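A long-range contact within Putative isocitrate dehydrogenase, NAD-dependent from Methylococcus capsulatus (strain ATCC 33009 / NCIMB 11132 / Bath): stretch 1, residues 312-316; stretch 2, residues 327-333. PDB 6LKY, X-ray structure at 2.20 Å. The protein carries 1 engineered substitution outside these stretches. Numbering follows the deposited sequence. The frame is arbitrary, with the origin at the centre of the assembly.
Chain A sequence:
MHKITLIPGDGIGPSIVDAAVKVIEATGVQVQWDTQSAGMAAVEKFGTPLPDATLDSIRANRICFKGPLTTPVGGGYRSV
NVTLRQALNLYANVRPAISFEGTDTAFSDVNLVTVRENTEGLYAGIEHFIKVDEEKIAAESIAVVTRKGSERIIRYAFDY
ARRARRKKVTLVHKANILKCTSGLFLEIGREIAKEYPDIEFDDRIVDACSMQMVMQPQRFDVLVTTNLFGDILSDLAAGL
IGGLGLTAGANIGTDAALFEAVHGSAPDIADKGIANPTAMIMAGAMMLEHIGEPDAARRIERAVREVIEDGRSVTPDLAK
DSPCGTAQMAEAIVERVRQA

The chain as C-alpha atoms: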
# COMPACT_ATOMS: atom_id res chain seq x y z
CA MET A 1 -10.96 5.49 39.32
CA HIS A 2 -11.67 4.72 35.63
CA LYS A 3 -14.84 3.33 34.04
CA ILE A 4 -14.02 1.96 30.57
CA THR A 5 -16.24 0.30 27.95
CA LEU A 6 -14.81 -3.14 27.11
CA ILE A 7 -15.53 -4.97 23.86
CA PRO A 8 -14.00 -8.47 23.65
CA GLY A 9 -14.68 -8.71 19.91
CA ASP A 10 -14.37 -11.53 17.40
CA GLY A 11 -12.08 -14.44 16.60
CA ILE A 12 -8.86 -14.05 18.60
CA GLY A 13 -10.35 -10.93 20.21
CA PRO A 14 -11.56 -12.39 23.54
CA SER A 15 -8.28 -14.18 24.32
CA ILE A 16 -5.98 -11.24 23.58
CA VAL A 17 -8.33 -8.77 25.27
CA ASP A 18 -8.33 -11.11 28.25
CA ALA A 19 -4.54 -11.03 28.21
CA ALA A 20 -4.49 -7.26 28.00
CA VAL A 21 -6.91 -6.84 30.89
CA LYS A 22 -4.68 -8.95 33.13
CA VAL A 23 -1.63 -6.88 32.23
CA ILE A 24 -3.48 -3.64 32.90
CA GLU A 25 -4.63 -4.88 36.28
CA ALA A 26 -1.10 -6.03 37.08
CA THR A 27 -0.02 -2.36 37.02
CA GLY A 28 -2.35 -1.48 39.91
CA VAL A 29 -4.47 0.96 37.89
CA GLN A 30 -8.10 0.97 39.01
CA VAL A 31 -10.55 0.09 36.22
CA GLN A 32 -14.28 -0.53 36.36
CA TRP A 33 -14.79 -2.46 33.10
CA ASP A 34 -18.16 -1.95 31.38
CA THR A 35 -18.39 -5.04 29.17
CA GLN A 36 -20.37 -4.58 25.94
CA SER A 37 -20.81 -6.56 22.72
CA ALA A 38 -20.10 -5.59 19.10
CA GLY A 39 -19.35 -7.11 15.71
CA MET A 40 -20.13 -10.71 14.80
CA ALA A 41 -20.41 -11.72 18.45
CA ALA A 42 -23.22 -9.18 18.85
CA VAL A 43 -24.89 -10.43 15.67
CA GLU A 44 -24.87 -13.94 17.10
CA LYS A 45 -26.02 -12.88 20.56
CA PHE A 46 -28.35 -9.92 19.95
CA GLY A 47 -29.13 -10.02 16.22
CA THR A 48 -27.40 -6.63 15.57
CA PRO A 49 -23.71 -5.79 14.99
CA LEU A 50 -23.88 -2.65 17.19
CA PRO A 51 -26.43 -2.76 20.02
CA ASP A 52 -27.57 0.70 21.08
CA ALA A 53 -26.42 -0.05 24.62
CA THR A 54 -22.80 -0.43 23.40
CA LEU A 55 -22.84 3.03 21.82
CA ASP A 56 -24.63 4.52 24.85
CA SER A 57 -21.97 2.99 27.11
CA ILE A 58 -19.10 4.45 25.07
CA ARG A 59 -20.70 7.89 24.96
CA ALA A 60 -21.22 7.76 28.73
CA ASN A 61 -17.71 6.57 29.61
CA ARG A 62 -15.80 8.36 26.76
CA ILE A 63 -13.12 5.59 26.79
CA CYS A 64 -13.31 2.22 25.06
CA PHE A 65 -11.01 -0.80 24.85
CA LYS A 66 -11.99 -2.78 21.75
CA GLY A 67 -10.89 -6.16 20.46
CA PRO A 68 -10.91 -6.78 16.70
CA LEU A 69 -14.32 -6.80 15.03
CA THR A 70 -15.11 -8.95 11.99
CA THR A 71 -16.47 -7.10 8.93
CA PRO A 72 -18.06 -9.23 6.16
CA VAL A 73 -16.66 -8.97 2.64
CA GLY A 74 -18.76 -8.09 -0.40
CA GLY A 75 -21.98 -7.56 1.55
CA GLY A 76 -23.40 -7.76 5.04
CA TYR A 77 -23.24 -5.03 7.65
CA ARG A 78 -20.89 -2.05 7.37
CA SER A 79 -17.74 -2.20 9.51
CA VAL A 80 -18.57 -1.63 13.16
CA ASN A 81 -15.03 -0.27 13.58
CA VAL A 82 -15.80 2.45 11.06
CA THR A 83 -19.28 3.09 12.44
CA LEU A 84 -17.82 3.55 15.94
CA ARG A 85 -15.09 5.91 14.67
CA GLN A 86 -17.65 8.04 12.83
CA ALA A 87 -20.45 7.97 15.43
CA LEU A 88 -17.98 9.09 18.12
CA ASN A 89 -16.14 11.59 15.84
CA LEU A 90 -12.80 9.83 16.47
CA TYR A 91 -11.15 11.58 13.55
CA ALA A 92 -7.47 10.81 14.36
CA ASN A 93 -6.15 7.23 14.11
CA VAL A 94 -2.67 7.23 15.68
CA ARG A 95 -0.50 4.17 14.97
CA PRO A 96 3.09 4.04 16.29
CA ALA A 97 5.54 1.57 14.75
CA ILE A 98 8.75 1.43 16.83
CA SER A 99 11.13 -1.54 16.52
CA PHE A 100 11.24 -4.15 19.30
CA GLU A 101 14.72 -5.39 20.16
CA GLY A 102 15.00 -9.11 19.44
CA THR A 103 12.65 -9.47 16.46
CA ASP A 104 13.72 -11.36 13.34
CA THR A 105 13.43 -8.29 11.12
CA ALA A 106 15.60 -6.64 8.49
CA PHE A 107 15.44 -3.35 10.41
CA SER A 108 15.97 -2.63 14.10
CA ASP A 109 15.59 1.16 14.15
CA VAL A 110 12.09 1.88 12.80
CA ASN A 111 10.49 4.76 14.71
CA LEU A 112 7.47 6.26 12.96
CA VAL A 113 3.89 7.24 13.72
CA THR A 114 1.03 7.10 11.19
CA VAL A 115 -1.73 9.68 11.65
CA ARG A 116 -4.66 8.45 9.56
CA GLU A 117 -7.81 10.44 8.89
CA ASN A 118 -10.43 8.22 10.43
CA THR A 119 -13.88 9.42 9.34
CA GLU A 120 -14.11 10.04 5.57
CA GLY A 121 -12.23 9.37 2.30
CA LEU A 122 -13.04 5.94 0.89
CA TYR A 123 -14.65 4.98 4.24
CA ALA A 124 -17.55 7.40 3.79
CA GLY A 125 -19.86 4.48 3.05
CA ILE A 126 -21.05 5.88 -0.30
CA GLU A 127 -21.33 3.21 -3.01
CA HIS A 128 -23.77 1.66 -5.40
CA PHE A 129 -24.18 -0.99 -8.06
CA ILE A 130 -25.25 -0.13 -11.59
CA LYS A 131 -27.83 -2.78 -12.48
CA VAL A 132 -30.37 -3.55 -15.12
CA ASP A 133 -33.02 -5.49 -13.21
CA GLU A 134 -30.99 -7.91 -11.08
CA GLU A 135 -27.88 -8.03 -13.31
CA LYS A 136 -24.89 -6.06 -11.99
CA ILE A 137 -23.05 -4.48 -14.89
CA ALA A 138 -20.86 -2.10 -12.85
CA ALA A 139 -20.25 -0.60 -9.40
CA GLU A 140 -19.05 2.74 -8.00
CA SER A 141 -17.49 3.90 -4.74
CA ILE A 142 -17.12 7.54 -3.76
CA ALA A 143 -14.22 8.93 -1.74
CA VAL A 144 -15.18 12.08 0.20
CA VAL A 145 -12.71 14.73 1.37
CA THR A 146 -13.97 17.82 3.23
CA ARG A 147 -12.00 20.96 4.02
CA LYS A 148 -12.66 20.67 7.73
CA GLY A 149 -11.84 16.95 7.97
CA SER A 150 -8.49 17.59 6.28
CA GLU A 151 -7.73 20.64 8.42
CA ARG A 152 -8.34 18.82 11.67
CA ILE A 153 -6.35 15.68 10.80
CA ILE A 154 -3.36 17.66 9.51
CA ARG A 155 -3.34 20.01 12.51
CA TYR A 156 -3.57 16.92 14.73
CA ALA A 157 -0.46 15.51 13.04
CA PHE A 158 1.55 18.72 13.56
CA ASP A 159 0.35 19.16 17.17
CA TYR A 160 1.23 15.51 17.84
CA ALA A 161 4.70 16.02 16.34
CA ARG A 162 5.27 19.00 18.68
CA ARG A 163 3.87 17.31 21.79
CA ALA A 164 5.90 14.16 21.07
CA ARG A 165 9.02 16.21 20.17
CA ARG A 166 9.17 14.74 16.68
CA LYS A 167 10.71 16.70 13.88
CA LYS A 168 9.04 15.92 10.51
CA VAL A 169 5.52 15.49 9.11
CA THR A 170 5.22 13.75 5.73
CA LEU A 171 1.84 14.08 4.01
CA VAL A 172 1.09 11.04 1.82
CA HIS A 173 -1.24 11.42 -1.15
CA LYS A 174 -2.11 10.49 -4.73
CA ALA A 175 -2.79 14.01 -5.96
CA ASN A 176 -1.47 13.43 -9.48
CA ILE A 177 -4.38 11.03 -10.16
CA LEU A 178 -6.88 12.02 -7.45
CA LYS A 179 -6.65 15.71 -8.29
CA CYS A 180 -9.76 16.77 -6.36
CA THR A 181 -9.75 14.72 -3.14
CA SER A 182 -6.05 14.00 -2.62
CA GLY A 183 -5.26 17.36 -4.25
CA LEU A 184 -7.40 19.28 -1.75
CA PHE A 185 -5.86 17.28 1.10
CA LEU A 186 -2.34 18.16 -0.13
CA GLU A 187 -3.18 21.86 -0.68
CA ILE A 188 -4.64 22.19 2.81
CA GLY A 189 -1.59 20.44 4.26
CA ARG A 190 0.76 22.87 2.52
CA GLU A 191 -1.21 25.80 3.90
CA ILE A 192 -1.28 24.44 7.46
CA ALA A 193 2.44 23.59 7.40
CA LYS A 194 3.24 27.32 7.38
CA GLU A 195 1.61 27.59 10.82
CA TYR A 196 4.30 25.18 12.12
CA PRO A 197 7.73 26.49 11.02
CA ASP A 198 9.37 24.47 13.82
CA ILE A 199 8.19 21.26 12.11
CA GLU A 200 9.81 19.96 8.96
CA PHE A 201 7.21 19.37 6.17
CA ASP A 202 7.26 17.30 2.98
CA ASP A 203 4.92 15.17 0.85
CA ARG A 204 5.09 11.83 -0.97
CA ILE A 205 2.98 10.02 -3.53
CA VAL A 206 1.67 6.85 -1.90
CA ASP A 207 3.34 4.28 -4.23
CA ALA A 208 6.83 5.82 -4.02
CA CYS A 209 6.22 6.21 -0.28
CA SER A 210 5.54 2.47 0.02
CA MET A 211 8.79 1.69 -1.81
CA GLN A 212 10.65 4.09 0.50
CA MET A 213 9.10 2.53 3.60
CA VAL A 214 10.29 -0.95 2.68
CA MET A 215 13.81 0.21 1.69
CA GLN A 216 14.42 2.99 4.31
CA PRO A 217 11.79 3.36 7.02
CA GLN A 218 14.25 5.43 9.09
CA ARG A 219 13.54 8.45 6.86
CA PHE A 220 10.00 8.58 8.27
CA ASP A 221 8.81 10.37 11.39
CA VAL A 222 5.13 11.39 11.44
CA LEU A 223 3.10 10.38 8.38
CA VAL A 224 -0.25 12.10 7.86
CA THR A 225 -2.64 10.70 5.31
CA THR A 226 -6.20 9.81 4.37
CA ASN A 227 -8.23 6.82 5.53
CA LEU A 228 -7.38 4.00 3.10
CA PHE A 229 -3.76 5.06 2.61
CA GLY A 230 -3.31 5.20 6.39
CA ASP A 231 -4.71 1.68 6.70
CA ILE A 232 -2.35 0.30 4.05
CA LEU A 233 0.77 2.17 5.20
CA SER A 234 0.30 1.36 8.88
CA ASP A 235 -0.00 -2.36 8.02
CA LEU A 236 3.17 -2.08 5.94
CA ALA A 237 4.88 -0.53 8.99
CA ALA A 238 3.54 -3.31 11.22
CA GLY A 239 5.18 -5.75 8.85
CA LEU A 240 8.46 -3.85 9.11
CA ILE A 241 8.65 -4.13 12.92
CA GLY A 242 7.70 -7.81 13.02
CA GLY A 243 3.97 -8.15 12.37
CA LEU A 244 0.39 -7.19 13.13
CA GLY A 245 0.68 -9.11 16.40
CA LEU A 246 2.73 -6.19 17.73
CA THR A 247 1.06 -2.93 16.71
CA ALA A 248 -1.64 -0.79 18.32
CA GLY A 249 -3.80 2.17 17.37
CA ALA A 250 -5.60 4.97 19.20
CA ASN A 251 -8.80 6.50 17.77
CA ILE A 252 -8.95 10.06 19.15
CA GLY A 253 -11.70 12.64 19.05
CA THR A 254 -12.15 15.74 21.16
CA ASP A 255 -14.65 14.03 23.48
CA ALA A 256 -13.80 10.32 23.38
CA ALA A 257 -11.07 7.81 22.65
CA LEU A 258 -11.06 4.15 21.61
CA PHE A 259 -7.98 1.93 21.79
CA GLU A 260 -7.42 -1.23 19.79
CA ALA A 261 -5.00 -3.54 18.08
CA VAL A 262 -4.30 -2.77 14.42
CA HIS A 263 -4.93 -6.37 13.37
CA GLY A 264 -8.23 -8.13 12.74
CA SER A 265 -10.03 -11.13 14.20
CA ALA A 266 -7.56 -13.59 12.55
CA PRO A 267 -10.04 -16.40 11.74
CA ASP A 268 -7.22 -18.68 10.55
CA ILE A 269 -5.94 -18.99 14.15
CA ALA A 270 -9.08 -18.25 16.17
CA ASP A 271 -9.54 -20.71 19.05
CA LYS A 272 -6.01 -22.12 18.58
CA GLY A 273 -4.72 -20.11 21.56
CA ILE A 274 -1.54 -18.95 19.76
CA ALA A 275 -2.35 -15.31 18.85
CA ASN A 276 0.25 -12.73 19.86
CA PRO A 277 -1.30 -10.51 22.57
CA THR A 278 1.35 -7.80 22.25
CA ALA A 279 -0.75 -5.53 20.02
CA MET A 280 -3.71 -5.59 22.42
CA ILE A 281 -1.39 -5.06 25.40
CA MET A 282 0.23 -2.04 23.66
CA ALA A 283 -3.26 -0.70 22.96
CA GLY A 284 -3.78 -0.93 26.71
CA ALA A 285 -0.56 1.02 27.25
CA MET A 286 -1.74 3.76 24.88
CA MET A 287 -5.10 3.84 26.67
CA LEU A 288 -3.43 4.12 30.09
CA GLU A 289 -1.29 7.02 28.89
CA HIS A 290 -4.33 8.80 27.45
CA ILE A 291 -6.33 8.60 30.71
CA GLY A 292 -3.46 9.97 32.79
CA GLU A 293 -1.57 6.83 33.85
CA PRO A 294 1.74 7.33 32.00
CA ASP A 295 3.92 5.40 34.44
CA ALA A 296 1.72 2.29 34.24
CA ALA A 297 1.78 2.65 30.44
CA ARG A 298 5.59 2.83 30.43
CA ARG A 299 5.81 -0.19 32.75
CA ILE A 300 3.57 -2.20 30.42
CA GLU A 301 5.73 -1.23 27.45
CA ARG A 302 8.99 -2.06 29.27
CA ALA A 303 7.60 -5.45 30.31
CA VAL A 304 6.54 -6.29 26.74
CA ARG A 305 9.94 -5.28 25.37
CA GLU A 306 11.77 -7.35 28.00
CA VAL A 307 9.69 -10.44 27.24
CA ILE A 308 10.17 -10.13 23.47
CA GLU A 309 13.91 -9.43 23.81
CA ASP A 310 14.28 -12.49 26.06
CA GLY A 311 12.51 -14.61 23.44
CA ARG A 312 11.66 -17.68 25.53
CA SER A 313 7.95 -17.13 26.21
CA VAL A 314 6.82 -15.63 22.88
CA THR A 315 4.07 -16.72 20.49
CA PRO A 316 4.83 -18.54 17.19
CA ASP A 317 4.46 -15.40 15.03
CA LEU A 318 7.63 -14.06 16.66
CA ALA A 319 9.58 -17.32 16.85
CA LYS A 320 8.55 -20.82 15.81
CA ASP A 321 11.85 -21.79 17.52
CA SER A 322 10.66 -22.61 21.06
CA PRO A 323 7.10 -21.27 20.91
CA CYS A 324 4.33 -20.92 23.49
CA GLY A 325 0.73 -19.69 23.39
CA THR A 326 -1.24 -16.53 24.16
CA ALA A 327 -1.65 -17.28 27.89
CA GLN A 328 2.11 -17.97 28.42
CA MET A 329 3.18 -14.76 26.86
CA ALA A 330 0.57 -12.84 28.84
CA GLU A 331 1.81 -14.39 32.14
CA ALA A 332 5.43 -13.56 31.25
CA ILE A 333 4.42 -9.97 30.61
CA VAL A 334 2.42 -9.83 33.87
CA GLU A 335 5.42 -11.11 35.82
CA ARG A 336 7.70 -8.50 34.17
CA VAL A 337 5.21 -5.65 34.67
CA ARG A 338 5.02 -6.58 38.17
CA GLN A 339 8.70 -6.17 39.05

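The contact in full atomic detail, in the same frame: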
# COMPACT_ATOMS: atom_id res chain seq x y z
N ARG A 312 11.95 -16.30 25.13
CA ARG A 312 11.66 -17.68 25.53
C ARG A 312 10.17 -17.96 25.71
O ARG A 312 9.73 -19.08 25.45
CB ARG A 312 12.41 -18.03 26.82
CG ARG A 312 13.87 -18.42 26.58
CD ARG A 312 14.58 -18.68 27.89
NE ARG A 312 14.57 -17.51 28.76
CZ ARG A 312 14.77 -17.55 30.08
NH1 ARG A 312 14.99 -18.72 30.68
NH2 ARG A 312 14.75 -16.44 30.79
N SER A 313 9.40 -16.98 26.15
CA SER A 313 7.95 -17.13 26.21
C SER A 313 7.25 -16.23 25.19
O SER A 313 6.51 -15.32 25.59
CB SER A 313 7.44 -16.84 27.62
OG SER A 313 8.08 -17.65 28.58
N VAL A 314 7.49 -16.44 23.90
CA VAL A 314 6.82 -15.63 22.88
C VAL A 314 6.03 -16.55 21.96
O VAL A 314 6.33 -17.74 21.81
CB VAL A 314 7.79 -14.74 22.07
CG1 VAL A 314 8.44 -13.69 22.97
CG2 VAL A 314 8.83 -15.58 21.36
N THR A 315 5.00 -15.97 21.33
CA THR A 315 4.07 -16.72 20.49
C THR A 315 4.71 -17.06 19.14
O THR A 315 5.71 -16.45 18.75
CB THR A 315 2.78 -15.92 20.32
OG1 THR A 315 3.08 -14.55 20.02
CG2 THR A 315 1.97 -15.96 21.61
N PRO A 316 4.16 -18.04 18.41
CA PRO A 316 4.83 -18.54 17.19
C PRO A 316 5.02 -17.50 16.09
O PRO A 316 5.88 -17.70 15.22
CB PRO A 316 3.93 -19.68 16.71
CG PRO A 316 3.02 -20.00 17.83
CD PRO A 316 2.97 -18.84 18.77
N ALA A 327 -1.60 -17.39 26.42
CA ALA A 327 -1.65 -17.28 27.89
C ALA A 327 -0.25 -17.25 28.53
O ALA A 327 -0.01 -16.41 29.41
CB ALA A 327 -2.53 -18.39 28.47
N GLN A 328 0.67 -18.17 28.14
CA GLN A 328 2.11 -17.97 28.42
C GLN A 328 2.56 -16.55 28.35
O GLN A 328 3.08 -15.99 29.32
CB GLN A 328 3.06 -18.65 27.42
CG GLN A 328 4.48 -19.23 27.89
CD GLN A 328 4.77 -20.62 28.35
OE1 GLN A 328 4.46 -21.59 27.69
NE2 GLN A 328 5.65 -20.67 29.36
N MET A 329 2.56 -16.04 27.13
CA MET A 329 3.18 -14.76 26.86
C MET A 329 2.55 -13.70 27.74
O MET A 329 3.26 -12.84 28.28
CB MET A 329 3.04 -14.44 25.38
CG MET A 329 3.81 -13.21 25.00
SD MET A 329 3.90 -12.93 23.24
CE MET A 329 4.98 -11.50 23.25
N ALA A 330 1.23 -13.78 27.94
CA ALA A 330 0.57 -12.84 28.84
C ALA A 330 1.11 -12.98 30.27
O ALA A 330 1.35 -11.98 30.95
CB ALA A 330 -0.95 -13.05 28.80
N GLU A 331 1.31 -14.21 30.77
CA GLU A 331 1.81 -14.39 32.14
C GLU A 331 3.22 -13.87 32.27
O GLU A 331 3.53 -13.20 33.25
CB GLU A 331 1.75 -15.84 32.60
CG GLU A 331 0.73 -16.11 33.71
CD GLU A 331 1.02 -15.22 34.95
OE1 GLU A 331 0.08 -14.50 35.38
OE2 GLU A 331 2.22 -15.09 35.43
N ALA A 332 4.07 -14.13 31.26
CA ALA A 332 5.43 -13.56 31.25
C ALA A 332 5.40 -12.04 31.33
O ALA A 332 6.14 -11.43 32.12
CB ALA A 332 6.19 -14.01 29.99
N ILE A 333 4.51 -11.42 30.57
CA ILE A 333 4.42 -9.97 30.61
C ILE A 333 3.91 -9.50 31.97
O ILE A 333 4.38 -8.49 32.48
CB ILE A 333 3.57 -9.43 29.44
CG1 ILE A 333 4.23 -9.74 28.10
CG2 ILE A 333 3.40 -7.90 29.54
CD1 ILE A 333 3.30 -9.62 26.90

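No hydrogen bond crosses between these two stretches, although a serine, Ser 313, supplies one of the two largest buried areas; the contact rests on van der Waals packing alone, and one methionine takes part in three of its five residue pairs. It illustrates a general principle: a helix can hold an irregular segment by packing alone. Within stretch 2, helical bonds run from Glu 331 N to Ala 327 O and from Ala 332 N to Gln 328 O, both 2.9 Å; the helix makes its closest contacts through side-chain atoms, partly against loop backbone.

Met 329 is the long element. All three of its chi angles are t, so the buried chain is fully extended, and its successive atoms meet three consecutive loop residues. Its CG lies 3.5 Å from Ser 313 O, its SD lies 4.0 Å from Val 314 CA and 3.7 Å from Thr 315 OG1, and its CE reaches Val 314 CG1 at 4.1 Å. An unbranched, flexible thioether suits this course, since it demands no polar partner. Val 314 points its CA-to-CB bond away from the helix, yet its CG1 still meets the methionine tip, adding an apolar contact. Thr 315 is buried, its CA-to-CB bond sideways; its OG1 is hydrogen-bonded to a residue adjoining one of the stretches, so the hydroxyl is satisfied without a bond across the contact.

Ser 313 CA is 5.4 Å from Met 329 CA. Ser 313 CB points toward the helix, 3.8 Å from Gln 328 CG and 3.9 Å from Ala 332 CB. Serine and alanine are both small, and their CB atoms meet at van der Waals distance. Gln 328, an exposed residue, comes closest through CG, with its NE2 also 4.0 Å from Ser 313 OG.

Together the stretches bury 258 Å², Ser 313 and Met 329 contributing 79 Å² each.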